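Local coordinates for Rho GTPase activating protein 15 (PDB 3BYI) that switches off Rho-type GTPases, Rac1 among them, by stimulating GTP hydrolysis through its RhoGAP domain, the part of the protein present here, at residues D17-S22 against F71-E76; K40-A45 against L79-S84; L51-I56 against D88-T93. One frame throughout, in Å; residues are numbered along the deposited sequence.

Contact 1. Residues D17-S22 against F71-E76; sequences DQIFGS and FIVNQE
Asn74 points its side-chain carbonyl at the backbone of Ile19 and Phe20, and OD1 carries the contact. Asn74 OD1 accepts two N-H groups at once: Phe20 N at 2.8 Å, lying in the carbonyl plane on a lone pair with an N-H...O angle of 169°, and Ile19 N at 2.9 Å, tilted 26° from that plane and less straight. This double grip fixes the amide's rotation and satisfies a buried polar atom. The Phe20 ring stands nearly perpendicular to the amide and presents its edge to Val73, Phe20 CE1 lying 3.8 Å from Val73 CG1 with the methyl in the ring plane. Ile19 crosses Val73 at about a right angle, its CG1 being 3.9 Å from Val73 CG1. Both contacts use that one methyl, which is anti to the backbone N of Val73 (chi1 170°). The aliphatic part of Gln18 lies beside the carboxylate of Glu76, whose charge is taken up outside the two segments by salt bridges to Lys16 and Arg30. Phe20 also meets the ring of Phe38, and Ile19 touches Phe99 of helix 89-102. Helix 63-74 ends in a Schellman motif, Glu76 having positive phi and bonding back into the last turn, and this end meets the loop before helix 24-31 in the all-helical RhoGAP fold.

Contact 2. Residues K40-A45 against L79-S84; sequences KQCIEA and LNLDDS
Leu81 pushes its CD1 methyl against the flank of helix 37-49, and this is the tight part of the contact. Leu81 CD1 sits 3.4 Å from Gln41 O and 3.8 Å from Ala45 CB, so it touches, one turn apart, both the carbonyl that Ala45 N bonds back to and the methyl of Ala45. Leu81 CB adds to the packing at 4.0 Å from Ala45 CB, while Cys42 SG is a more distant neighbour of Leu81 CD1 at 4.4 Å. Trp86 also touches this leucine, and helix 89-102 contributes as well, Val92 and Leu96 touching Cys42 and Ile89 touching Ala45. Residues 79-84 lie in the loop between helices 63-74 and 89-102 of the RhoGAP domain and lay Leu79 and Leu81 on helix 37-49; an Asx turn at Asn80, whose OD1 accepts Asp82 N, and a type I beta turn from Asn80 to Asp83 shape it. The looser, polar side belongs to Gln41. Its chain, extended beyond CG, carries Gln41 NE2 to 3.1 Å from Leu79 O, but the donor stands 63° out of the carbonyl plane and the N-H...O angle is 141°. A water accepts from the same NE2 and from Leu81 N, bridging side chain and loop. At the amide's other end, Gln41 OE1 rests 3.6 Å from Leu79 CD2, whereas Asp82, on the exposed turn, makes a salt bridge with Lys48.

Contact 3. Residues L51-I56 against D88-T93; sequences LDVDGI and DIHVVT
Ile56 has CG1 anti to its backbone N (chi1 -165°), and chi2 of 72° then bends CD1 toward helix 89-102. There Ile56 CD1 touches two methyls of that helix: Thr93 CG2 at 3.6 Å and Ile89 CG2 at 3.7 Å. Thr93 has its own CG2 anti to the carbonyl carbon, while its hydroxyl OG1 bonds back to His90 O, so one branch packs and the other is tied to the helix. A serine in place of Thr93 lacks the CG2 methyl and would probably leave a gap beside Ile56 CD1. Val53 and His90 reach for each other tip to tip, Val53 CG1 lying 3.5 Å from His90 NE2 and approaching the ring obliquely. Asp54 O lies at the edge of the His90 ring, 3.8 Å from His90 CE1. The residues from Val53 to Ile56 form a type II beta turn, closed by Ile56 N bonding to Val53 O, and Gly55 supplies its positive phi. This turn belongs to the loop between helices 37-49 and 63-74 of the RhoGAP domain, which goes on to Arg58, the predicted arginine finger. Helix 89-102 begins with an N-cap: Asp88 OD1 accepts His90 N at 3.1 Å, met from above the carboxylate plane. Val46 of helix 37-49 touches both Ile89 and Thr93, and Asn164 holds Gly55 by backbone hydrogen bonding.

Overall arrangement
Contacts 2 and 3 lie close, their centres 12 Å apart, and touch where helices 37-49 and 89-102 pack together: Val92 CG1 comes to 4.2 Å from Leu81 CD1, and Ile89 CD1 to 3.5 Å from Ala45 O. Contact 1 joins contact 2 through Val73 CG2 and Leu79 CD2, 3.8 Å apart, but stays about 8 Å, nearest atoms, from contact 3. Contact 2 is the buried one; the other two are partly buried. Their chemistry also differs: contact 1 depends on side-chain to backbone hydrogen bonds, contact 2 combines leucine packing with one amide bond and a water, and contact 3 has no hydrogen bond between its segments. Contact 3 alone lies beside the predicted arginine finger.

Contact 1. Residues D17-S22 against F71-E76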
ATOM      1  N   ASP A  17      11.928  -9.578 -13.085  1.00 60.65           N
ATOM      2  CA  ASP A  17      11.670  -8.270 -12.410  1.00 62.03           C
ATOM      3  C   ASP A  17      10.367  -7.621 -12.877  1.00 61.41           C
ATOM      4  O   ASP A  17      10.275  -6.398 -13.058  1.00 62.04           O
ATOM      5  CB  ASP A  17      12.809  -7.280 -12.619  1.00 63.95           C
ATOM      6  CG  ASP A  17      13.771  -7.224 -11.463  1.00 64.04           C
ATOM      7  OD1 ASP A  17      13.353  -7.428 -10.321  1.00 60.70           O
ATOM      8  OD2 ASP A  17      14.956  -6.922 -11.709  1.00 70.13           O
ATOM      9  N   GLN A  18       9.355  -8.460 -13.040  1.00 60.72           N
ATOM     10  CA  GLN A  18       8.153  -8.097 -13.755  1.00 57.58           C
ATOM     11  C   GLN A  18       7.232  -7.130 -12.983  1.00 54.36           C
ATOM     12  O   GLN A  18       6.708  -6.210 -13.589  1.00 52.58           O
ATOM     13  CB  GLN A  18       7.402  -9.377 -14.132  1.00 56.07           C
ATOM     14  CG  GLN A  18       6.362  -9.168 -15.213  1.00 53.75           C
ATOM     15  CD  GLN A  18       6.961  -8.652 -16.506  1.00 56.72           C
ATOM     16  OE1 GLN A  18       7.843  -9.280 -17.076  1.00 50.34           O
ATOM     17  NE2 GLN A  18       6.487  -7.499 -16.970  1.00 44.41           N
ATOM     18  N   ILE A  19       7.052  -7.335 -11.670  1.00 50.39           N
ATOM     19  CA  ILE A  19       5.966  -6.675 -10.908  1.00 49.91           C
ATOM     20  C   ILE A  19       6.462  -5.539 -10.030  1.00 48.78           C
ATOM     21  O   ILE A  19       5.942  -4.419 -10.075  1.00 52.37           O
ATOM     22  CB  ILE A  19       5.185  -7.680 -10.010  1.00 47.68           C
ATOM     23  CG1 ILE A  19       4.672  -8.891 -10.811  1.00 52.08           C
ATOM     24  CG2 ILE A  19       4.009  -6.993  -9.327  1.00 49.13           C
ATOM     25  CD1 ILE A  19       3.707  -8.551 -11.904  1.00 48.21           C
ATOM     26  N   PHE A  20       7.433  -5.845  -9.180  1.00 48.43           N
ATOM     27  CA  PHE A  20       7.901  -4.871  -8.204  1.00 46.13           C
ATOM     28  C   PHE A  20       8.735  -3.851  -8.973  1.00 44.70           C
ATOM     29  O   PHE A  20       9.530  -4.238  -9.836  1.00 45.87           O
ATOM     30  CB  PHE A  20       8.720  -5.527  -7.105  1.00 44.77           C
ATOM     31  CG  PHE A  20       7.896  -6.208  -6.036  1.00 42.56           C
ATOM     32  CD1 PHE A  20       7.097  -7.308  -6.335  1.00 44.37           C
ATOM     33  CD2 PHE A  20       7.955  -5.780  -4.717  1.00 41.98           C
ATOM     34  CE1 PHE A  20       6.337  -7.951  -5.318  1.00 42.64           C
ATOM     35  CE2 PHE A  20       7.208  -6.452  -3.708  1.00 43.59           C
ATOM     36  CZ  PHE A  20       6.413  -7.522  -4.031  1.00 43.43           C
ATOM     37  N   GLY A  21       8.508  -2.567  -8.677  1.00 42.90           N
ATOM     38  CA  GLY A  21       9.217  -1.468  -9.310  1.00 43.54           C
ATOM     39  C   GLY A  21       8.594  -0.962 -10.599  1.00 44.48           C
ATOM     40  O   GLY A  21       9.145  -0.056 -11.220  1.00 43.75           O
ATOM     41  N   SER A  22       7.498  -1.587 -11.047  1.00 45.70           N
ATOM     42  CA  SER A  22       6.755  -1.117 -12.220  1.00 45.43           C
ATOM     43  C   SER A  22       5.651  -0.189 -11.736  1.00 46.94           C
ATOM     44  O   SER A  22       5.100  -0.388 -10.648  1.00 45.37           O
ATOM     45  CB  SER A  22       6.137  -2.284 -13.018  1.00 47.96           C
ATOM     46  OG  SER A  22       7.115  -3.183 -13.514  1.00 48.50           O
ATOM     47  N   PHE A  71      10.645 -12.133  -4.984  1.00 45.51           N
ATOM     48  CA  PHE A  71      11.293 -12.779  -6.119  1.00 45.82           C
ATOM     49  C   PHE A  71      10.350 -13.726  -6.856  1.00 47.27           C
ATOM     50  O   PHE A  71      10.254 -13.729  -8.086  1.00 45.47           O
ATOM     51  CB  PHE A  71      12.493 -13.599  -5.672  1.00 46.66           C
ATOM     52  CG  PHE A  71      13.223 -14.249  -6.818  1.00 49.56           C
ATOM     53  CD1 PHE A  71      14.236 -13.559  -7.486  1.00 53.15           C
ATOM     54  CD2 PHE A  71      12.877 -15.522  -7.258  1.00 51.32           C
ATOM     55  CE1 PHE A  71      14.911 -14.126  -8.555  1.00 49.59           C
ATOM     56  CE2 PHE A  71      13.566 -16.121  -8.331  1.00 56.30           C
ATOM     57  CZ  PHE A  71      14.581 -15.413  -8.979  1.00 50.76           C
ATOM     58  N   ILE A  72       9.691 -14.582  -6.081  1.00 49.77           N
ATOM     59  CA  ILE A  72       8.704 -15.514  -6.628  1.00 48.87           C
ATOM     60  C   ILE A  72       7.629 -14.749  -7.420  1.00 47.51           C
ATOM     61  O   ILE A  72       7.236 -15.136  -8.516  1.00 47.84           O
ATOM     62  CB  ILE A  72       8.056 -16.386  -5.508  1.00 49.59           C
ATOM     63  CG1 ILE A  72       9.034 -17.495  -5.057  1.00 50.98           C
ATOM     64  CG2 ILE A  72       6.750 -16.952  -5.968  1.00 50.51           C
ATOM     65  CD1 ILE A  72       8.582 -18.237  -3.748  1.00 52.64           C
ATOM     66  N   VAL A  73       7.164 -13.638  -6.869  1.00 48.25           N
ATOM     67  CA  VAL A  73       6.139 -12.831  -7.539  1.00 48.02           C
ATOM     68  C   VAL A  73       6.682 -12.187  -8.834  1.00 49.29           C
ATOM     69  O   VAL A  73       5.989 -12.142  -9.873  1.00 49.77           O
ATOM     70  CB  VAL A  73       5.586 -11.717  -6.600  1.00 49.16           C
ATOM     71  CG1 VAL A  73       4.688 -10.711  -7.361  1.00 48.72           C
ATOM     72  CG2 VAL A  73       4.819 -12.327  -5.421  1.00 46.52           C
ATOM     73  N   ASN A  74       7.912 -11.681  -8.766  1.00 47.86           N
ATOM     74  CA  ASN A  74       8.572 -11.121  -9.932  1.00 49.05           C
ATOM     75  C   ASN A  74       8.821 -12.163 -11.038  1.00 51.01           C
ATOM     76  O   ASN A  74       8.728 -11.838 -12.234  1.00 52.69           O
ATOM     77  CB  ASN A  74       9.903 -10.421  -9.543  1.00 48.22           C
ATOM     78  CG  ASN A  74       9.738  -8.933  -9.234  1.00 43.60           C
ATOM     79  OD1 ASN A  74       8.745  -8.324  -9.586  1.00 48.20           O
ATOM     80  ND2 ASN A  74      10.735  -8.348  -8.595  1.00 42.42           N
ATOM     81  N   GLN A  75       9.137 -13.398 -10.630  1.00 51.61           N
ATOM     82  CA  GLN A  75       9.281 -14.521 -11.558  1.00 52.82           C
ATOM     83  C   GLN A  75       7.948 -14.947 -12.164  1.00 53.09           C
ATOM     84  O   GLN A  75       7.908 -15.863 -12.975  1.00 51.42           O
ATOM     85  CB  GLN A  75       9.942 -15.734 -10.860  1.00 54.47           C
ATOM     86  CG  GLN A  75      11.459 -15.611 -10.605  1.00 59.33           C
ATOM     87  CD  GLN A  75      12.270 -15.393 -11.878  1.00 56.86           C
ATOM     88  OE1 GLN A  75      12.263 -14.288 -12.448  1.00 56.38           O
ATOM     89  NE2 GLN A  75      12.988 -16.442 -12.326  1.00 51.52           N
ATOM     90  N   GLU A  76       6.870 -14.267 -11.775  1.00 54.20           N
ATOM     91  CA  GLU A  76       5.493 -14.693 -12.041  1.00 54.98           C
ATOM     92  C   GLU A  76       5.241 -16.200 -11.878  1.00 54.08           C
ATOM     93  O   GLU A  76       4.608 -16.797 -12.725  1.00 50.30           O
ATOM     94  CB  GLU A  76       5.055 -14.203 -13.410  1.00 55.19           C
ATOM     95  CG  GLU A  76       4.955 -12.706 -13.500  1.00 57.27           C
ATOM     96  CD  GLU A  76       4.763 -12.187 -14.922  1.00 58.29           C
ATOM     97  OE1 GLU A  76       5.291 -12.765 -15.904  1.00 59.68           O
ATOM     98  OE2 GLU A  76       4.080 -11.166 -15.064  1.00 67.16           O
TER
HETATM   99  O   HOH W   1      12.585 -11.888 -10.771  1.00 49.23           O

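Contact 2. Residues K40-A45 against L79-S84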
ATOM      1  N   LYS A  40      -4.461  -7.934  -3.757  1.00 46.77           N
ATOM      2  CA  LYS A  40      -5.644  -8.629  -3.303  1.00 45.61           C
ATOM      3  C   LYS A  40      -5.287  -9.958  -2.610  1.00 45.80           C
ATOM      4  O   LYS A  40      -5.946 -10.367  -1.653  1.00 45.82           O
ATOM      5  CB  LYS A  40      -6.622  -8.800  -4.445  1.00 47.57           C
ATOM      6  CG  LYS A  40      -7.179  -7.481  -4.971  1.00 47.79           C
ATOM      7  CD  LYS A  40      -8.316  -7.690  -6.026  1.00 49.32           C
ATOM      8  CE  LYS A  40      -7.842  -8.275  -7.313  1.00 52.81           C
ATOM      9  NZ  LYS A  40      -8.934  -8.315  -8.364  1.00 50.91           N
ATOM     10  N   GLN A  41      -4.248 -10.636  -3.086  1.00 46.69           N
ATOM     11  CA  GLN A  41      -3.774 -11.851  -2.423  1.00 46.73           C
ATOM     12  C   GLN A  41      -3.294 -11.603  -0.998  1.00 44.77           C
ATOM     13  O   GLN A  41      -3.524 -12.423  -0.115  1.00 44.57           O
ATOM     14  CB  GLN A  41      -2.582 -12.440  -3.139  1.00 45.62           C
ATOM     15  CG  GLN A  41      -2.918 -13.488  -4.071  1.00 55.61           C
ATOM     16  CD  GLN A  41      -1.721 -14.304  -4.433  1.00 59.80           C
ATOM     17  OE1 GLN A  41      -0.831 -13.826  -5.130  1.00 58.35           O
ATOM     18  NE2 GLN A  41      -1.692 -15.563  -3.963  1.00 51.57           N
ATOM     19  N   CYS A  42      -2.519 -10.537  -0.826  1.00 47.12           N
ATOM     20  CA  CYS A  42      -1.966 -10.196   0.468  1.00 45.42           C
ATOM     21  C   CYS A  42      -3.055  -9.823   1.441  1.00 43.36           C
ATOM     22  O   CYS A  42      -3.097 -10.330   2.544  1.00 46.37           O
ATOM     23  CB  CYS A  42      -0.959  -9.045   0.334  1.00 49.27           C
ATOM     24  SG  CYS A  42       0.648  -9.599  -0.322  1.00 42.37           S
ATOM     25  N   ILE A  43      -3.944  -8.950   0.992  1.00 45.62           N
ATOM     26  CA  ILE A  43      -5.147  -8.574   1.728  1.00 44.03           C
ATOM     27  C   ILE A  43      -5.934  -9.805   2.166  1.00 45.33           C
ATOM     28  O   ILE A  43      -6.311  -9.898   3.348  1.00 45.04           O
ATOM     29  CB  ILE A  43      -6.066  -7.603   0.902  1.00 46.30           C
ATOM     30  CG1 ILE A  43      -5.441  -6.201   0.930  1.00 46.15           C
ATOM     31  CG2 ILE A  43      -7.515  -7.685   1.411  1.00 38.02           C
ATOM     32  CD1 ILE A  43      -6.071  -5.193   0.059  1.00 42.34           C
ATOM     33  N   GLU A  44      -6.163 -10.746   1.253  1.00 44.29           N
ATOM     34  CA  GLU A  44      -6.941 -11.927   1.594  1.00 44.64           C
ATOM     35  C   GLU A  44      -6.277 -12.741   2.722  1.00 42.75           C
ATOM     36  O   GLU A  44      -6.940 -13.211   3.628  1.00 42.09           O
ATOM     37  CB  GLU A  44      -7.119 -12.821   0.366  1.00 44.45           C
ATOM     38  CG  GLU A  44      -7.908 -14.108   0.652  1.00 50.72           C
ATOM     39  CD  GLU A  44      -7.570 -15.228  -0.327  1.00 68.61           C
ATOM     40  OE1 GLU A  44      -6.474 -15.204  -0.958  1.00 60.54           O
ATOM     41  OE2 GLU A  44      -8.413 -16.136  -0.450  1.00 64.67           O
ATOM     42  N   ALA A  45      -4.967 -12.944   2.616  1.00 42.32           N
ATOM     43  CA  ALA A  45      -4.207 -13.675   3.635  1.00 42.41           C
ATOM     44  C   ALA A  45      -4.214 -12.963   4.995  1.00 44.74           C
ATOM     45  O   ALA A  45      -4.309 -13.591   6.025  1.00 45.34           O
ATOM     46  CB  ALA A  45      -2.778 -13.923   3.166  1.00 35.81           C
ATOM     47  N   LEU A  79       1.747 -18.195  -6.704  1.00 50.77           N
ATOM     48  CA  LEU A  79       1.909 -17.907  -5.293  1.00 48.99           C
ATOM     49  C   LEU A  79       0.717 -18.512  -4.545  1.00 48.38           C
ATOM     50  O   LEU A  79      -0.434 -18.287  -4.919  1.00 50.21           O
ATOM     51  CB  LEU A  79       2.035 -16.401  -5.055  1.00 48.68           C
ATOM     52  CG  LEU A  79       2.324 -15.964  -3.622  1.00 48.81           C
ATOM     53  CD1 LEU A  79       3.653 -16.572  -3.151  1.00 41.49           C
ATOM     54  CD2 LEU A  79       2.337 -14.448  -3.555  1.00 47.61           C
ATOM     55  N   ASN A  80       1.008 -19.271  -3.488  1.00 45.65           N
ATOM     56  CA  ASN A  80       0.004 -19.738  -2.541  1.00 46.68           C
ATOM     57  C   ASN A  80       0.390 -19.303  -1.125  1.00 45.87           C
ATOM     58  O   ASN A  80       1.290 -19.878  -0.511  1.00 45.14           O
ATOM     59  CB  ASN A  80      -0.109 -21.292  -2.602  1.00 46.48           C
ATOM     60  CG  ASN A  80      -1.187 -21.853  -1.676  1.00 42.07           C
ATOM     61  OD1 ASN A  80      -1.535 -21.250  -0.680  1.00 48.86           O
ATOM     62  ND2 ASN A  80      -1.711 -23.021  -2.013  1.00 41.33           N
ATOM     63  N   LEU A  81      -0.301 -18.303  -0.590  1.00 44.72           N
ATOM     64  CA  LEU A  81       0.041 -17.767   0.728  1.00 44.00           C
ATOM     65  C   LEU A  81      -0.364 -18.682   1.896  1.00 44.99           C
ATOM     66  O   LEU A  81      -0.046 -18.398   3.072  1.00 45.50           O
ATOM     67  CB  LEU A  81      -0.518 -16.336   0.859  1.00 44.50           C
ATOM     68  CG  LEU A  81       0.151 -15.275  -0.044  1.00 42.28           C
ATOM     69  CD1 LEU A  81      -0.431 -13.843   0.204  1.00 37.86           C
ATOM     70  CD2 LEU A  81       1.658 -15.251   0.169  1.00 33.95           C
ATOM     71  N   ASP A  82      -1.009 -19.812   1.595  1.00 44.30           N
ATOM     72  CA  ASP A  82      -1.242 -20.844   2.623  1.00 46.05           C
ATOM     73  C   ASP A  82      -0.064 -21.806   2.771  1.00 45.06           C
ATOM     74  O   ASP A  82      -0.045 -22.619   3.671  1.00 44.17           O
ATOM     75  CB  ASP A  82      -2.528 -21.633   2.365  1.00 46.78           C
ATOM     76  CG  ASP A  82      -3.778 -20.802   2.597  1.00 49.07           C
ATOM     77  OD1 ASP A  82      -3.891 -20.137   3.650  1.00 56.02           O
ATOM     78  OD2 ASP A  82      -4.668 -20.830   1.735  1.00 47.00           O
ATOM     79  N   ASP A  83       0.936 -21.701   1.907  1.00 45.03           N
ATOM     80  CA  ASP A  83       2.139 -22.507   2.070  1.00 44.78           C
ATOM     81  C   ASP A  83       2.878 -22.147   3.346  1.00 43.89           C
ATOM     82  O   ASP A  83       2.936 -21.004   3.739  1.00 47.02           O
ATOM     83  CB  ASP A  83       3.085 -22.354   0.888  1.00 44.28           C
ATOM     84  CG  ASP A  83       2.603 -23.078  -0.337  1.00 46.89           C
ATOM     85  OD1 ASP A  83       1.560 -23.778  -0.282  1.00 50.34           O
ATOM     86  OD2 ASP A  83       3.279 -22.946  -1.357  1.00 50.86           O
ATOM     87  N   SER A  84       3.479 -23.148   3.964  1.00 43.59           N
ATOM     88  CA  SER A  84       4.112 -23.009   5.259  1.00 43.94           C
ATOM     89  C   SER A  84       5.234 -21.973   5.243  1.00 44.89           C
ATOM     90  O   SER A  84       5.505 -21.338   6.268  1.00 48.81           O
ATOM     91  CB  SER A  84       4.627 -24.372   5.764  1.00 45.47           C
ATOM     92  OG  SER A  84       5.590 -24.899   4.891  1.00 46.57           O
TER
HETATM   93  O   HOH W   2      -2.762 -17.098  -1.717  1.00 42.03           O

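Contact 3. Residues L51-I56 against D88-T93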
ATOM      1  N   LEU A  51      -5.994 -10.627  11.304  1.00 45.31           N
ATOM      2  CA  LEU A  51      -6.744  -9.517  11.879  1.00 47.75           C
ATOM      3  C   LEU A  51      -6.596  -9.401  13.400  1.00 47.36           C
ATOM      4  O   LEU A  51      -6.757  -8.313  13.963  1.00 48.33           O
ATOM      5  CB  LEU A  51      -8.224  -9.588  11.492  1.00 47.65           C
ATOM      6  CG  LEU A  51      -8.584  -9.452  10.000  1.00 48.62           C
ATOM      7  CD1 LEU A  51     -10.096  -9.731   9.873  1.00 40.66           C
ATOM      8  CD2 LEU A  51      -8.166  -8.085   9.392  1.00 42.43           C
ATOM      9  N   ASP A  52      -6.304 -10.523  14.048  1.00 46.32           N
ATOM     10  CA  ASP A  52      -6.146 -10.562  15.494  1.00 46.60           C
ATOM     11  C   ASP A  52      -4.686 -10.539  15.940  1.00 44.43           C
ATOM     12  O   ASP A  52      -4.394 -10.689  17.090  1.00 47.49           O
ATOM     13  CB  ASP A  52      -6.815 -11.815  16.075  1.00 51.03           C
ATOM     14  CG  ASP A  52      -8.283 -11.942  15.667  1.00 66.10           C
ATOM     15  OD1 ASP A  52      -9.002 -10.918  15.690  1.00 75.18           O
ATOM     16  OD2 ASP A  52      -8.726 -13.067  15.328  1.00 89.25           O
ATOM     17  N   VAL A  53      -3.760 -10.361  15.018  1.00 45.22           N
ATOM     18  CA  VAL A  53      -2.355 -10.494  15.340  1.00 43.05           C
ATOM     19  C   VAL A  53      -1.824  -9.146  15.845  1.00 43.92           C
ATOM     20  O   VAL A  53      -2.052  -8.094  15.223  1.00 42.56           O
ATOM     21  CB  VAL A  53      -1.559 -11.013  14.130  1.00 44.13           C
ATOM     22  CG1 VAL A  53      -0.029 -10.855  14.361  1.00 40.88           C
ATOM     23  CG2 VAL A  53      -1.940 -12.465  13.865  1.00 34.17           C
ATOM     24  N   ASP A  54      -1.136  -9.187  16.986  1.00 41.95           N
ATOM     25  CA  ASP A  54      -0.631  -7.971  17.627  1.00 43.04           C
ATOM     26  C   ASP A  54       0.298  -7.219  16.706  1.00 43.53           C
ATOM     27  O   ASP A  54       1.197  -7.809  16.136  1.00 46.33           O
ATOM     28  CB  ASP A  54       0.111  -8.278  18.912  1.00 45.60           C
ATOM     29  CG  ASP A  54      -0.814  -8.713  20.014  1.00 49.56           C
ATOM     30  OD1 ASP A  54      -2.033  -8.832  19.740  1.00 47.11           O
ATOM     31  OD2 ASP A  54      -0.309  -8.949  21.132  1.00 51.51           O
ATOM     32  N   GLY A  55       0.046  -5.923  16.530  1.00 42.15           N
ATOM     33  CA  GLY A  55       0.964  -5.074  15.748  1.00 42.82           C
ATOM     34  C   GLY A  55       0.955  -5.344  14.255  1.00 40.13           C
ATOM     35  O   GLY A  55       1.902  -4.983  13.559  1.00 42.60           O
ATOM     36  N   ILE A  56      -0.121  -5.942  13.759  1.00 41.19           N
ATOM     37  CA  ILE A  56      -0.291  -6.201  12.341  1.00 42.66           C
ATOM     38  C   ILE A  56      -0.078  -4.915  11.562  1.00 42.49           C
ATOM     39  O   ILE A  56      -0.673  -3.899  11.902  1.00 40.90           O
ATOM     40  CB  ILE A  56      -1.679  -6.834  12.029  1.00 44.29           C
ATOM     41  CG1 ILE A  56      -1.671  -7.429  10.617  1.00 42.29           C
ATOM     42  CG2 ILE A  56      -2.888  -5.841  12.274  1.00 36.35           C
ATOM     43  CD1 ILE A  56      -0.828  -8.747  10.473  1.00 42.12           C
ATOM     44  N   ASP A  88       4.295 -16.848   8.686  1.00 45.47           N
ATOM     45  CA  ASP A  88       4.374 -15.601   9.456  1.00 42.98           C
ATOM     46  C   ASP A  88       3.672 -14.509   8.638  1.00 41.46           C
ATOM     47  O   ASP A  88       4.157 -14.113   7.594  1.00 39.47           O
ATOM     48  CB  ASP A  88       5.865 -15.292   9.745  1.00 42.58           C
ATOM     49  CG  ASP A  88       6.080 -13.985  10.487  1.00 44.19           C
ATOM     50  OD1 ASP A  88       5.112 -13.360  10.920  1.00 42.51           O
ATOM     51  OD2 ASP A  88       7.242 -13.577  10.606  1.00 49.96           O
ATOM     52  N   ILE A  89       2.483 -14.092   9.086  1.00 40.11           N
ATOM     53  CA  ILE A  89       1.681 -13.089   8.354  1.00 41.41           C
ATOM     54  C   ILE A  89       2.386 -11.734   8.261  1.00 42.09           C
ATOM     55  O   ILE A  89       1.990 -10.878   7.464  1.00 45.36           O
ATOM     56  CB  ILE A  89       0.272 -12.909   8.967  1.00 38.50           C
ATOM     57  CG1 ILE A  89      -0.649 -12.152   8.010  1.00 35.73           C
ATOM     58  CG2 ILE A  89       0.351 -12.251  10.379  1.00 31.64           C
ATOM     59  CD1 ILE A  89      -0.933 -12.846   6.707  1.00 29.92           C
ATOM     60  N   HIS A  90       3.409 -11.517   9.078  1.00 42.75           N
ATOM     61  CA  HIS A  90       4.180 -10.286   8.984  1.00 42.57           C
ATOM     62  C   HIS A  90       5.089 -10.230   7.732  1.00 40.38           C
ATOM     63  O   HIS A  90       5.466  -9.156   7.288  1.00 41.34           O
ATOM     64  CB  HIS A  90       5.009 -10.085  10.241  1.00 43.31           C
ATOM     65  CG  HIS A  90       4.203  -9.991  11.492  1.00 44.15           C
ATOM     66  ND1 HIS A  90       3.215  -9.046  11.661  1.00 36.01           N
ATOM     67  CD2 HIS A  90       4.239 -10.719  12.637  1.00 40.72           C
ATOM     68  CE1 HIS A  90       2.690  -9.182  12.872  1.00 39.94           C
ATOM     69  NE2 HIS A  90       3.291 -10.190  13.480  1.00 41.88           N
ATOM     70  N   VAL A  91       5.456 -11.388   7.188  1.00 41.42           N
ATOM     71  CA  VAL A  91       6.119 -11.456   5.878  1.00 41.29           C
ATOM     72  C   VAL A  91       5.167 -10.957   4.760  1.00 41.42           C
ATOM     73  O   VAL A  91       5.590 -10.276   3.819  1.00 41.83           O
ATOM     74  CB  VAL A  91       6.666 -12.908   5.558  1.00 42.58           C
ATOM     75  CG1 VAL A  91       7.099 -13.040   4.075  1.00 40.75           C
ATOM     76  CG2 VAL A  91       7.800 -13.288   6.490  1.00 31.90           C
ATOM     77  N   VAL A  92       3.877 -11.266   4.899  1.00 41.91           N
ATOM     78  CA  VAL A  92       2.840 -10.860   3.924  1.00 41.42           C
ATOM     79  C   VAL A  92       2.606  -9.362   4.012  1.00 40.84           C
ATOM     80  O   VAL A  92       2.606  -8.653   2.986  1.00 41.01           O
ATOM     81  CB  VAL A  92       1.533 -11.672   4.122  1.00 42.81           C
ATOM     82  CG1 VAL A  92       0.386 -11.147   3.260  1.00 38.74           C
ATOM     83  CG2 VAL A  92       1.809 -13.150   3.857  1.00 41.02           C
ATOM     84  N   THR A  93       2.416  -8.857   5.231  1.00 42.64           N
ATOM     85  CA  THR A  93       2.228  -7.428   5.399  1.00 40.18           C
ATOM     86  C   THR A  93       3.450  -6.671   4.915  1.00 41.68           C
ATOM     87  O   THR A  93       3.305  -5.658   4.275  1.00 42.71           O
ATOM     88  CB  THR A  93       1.987  -7.013   6.843  1.00 41.03           C
ATOM     89  OG1 THR A  93       3.127  -7.393   7.603  1.00 41.75           O
ATOM     90  CG2 THR A  93       0.675  -7.620   7.418  1.00 37.90           C
TER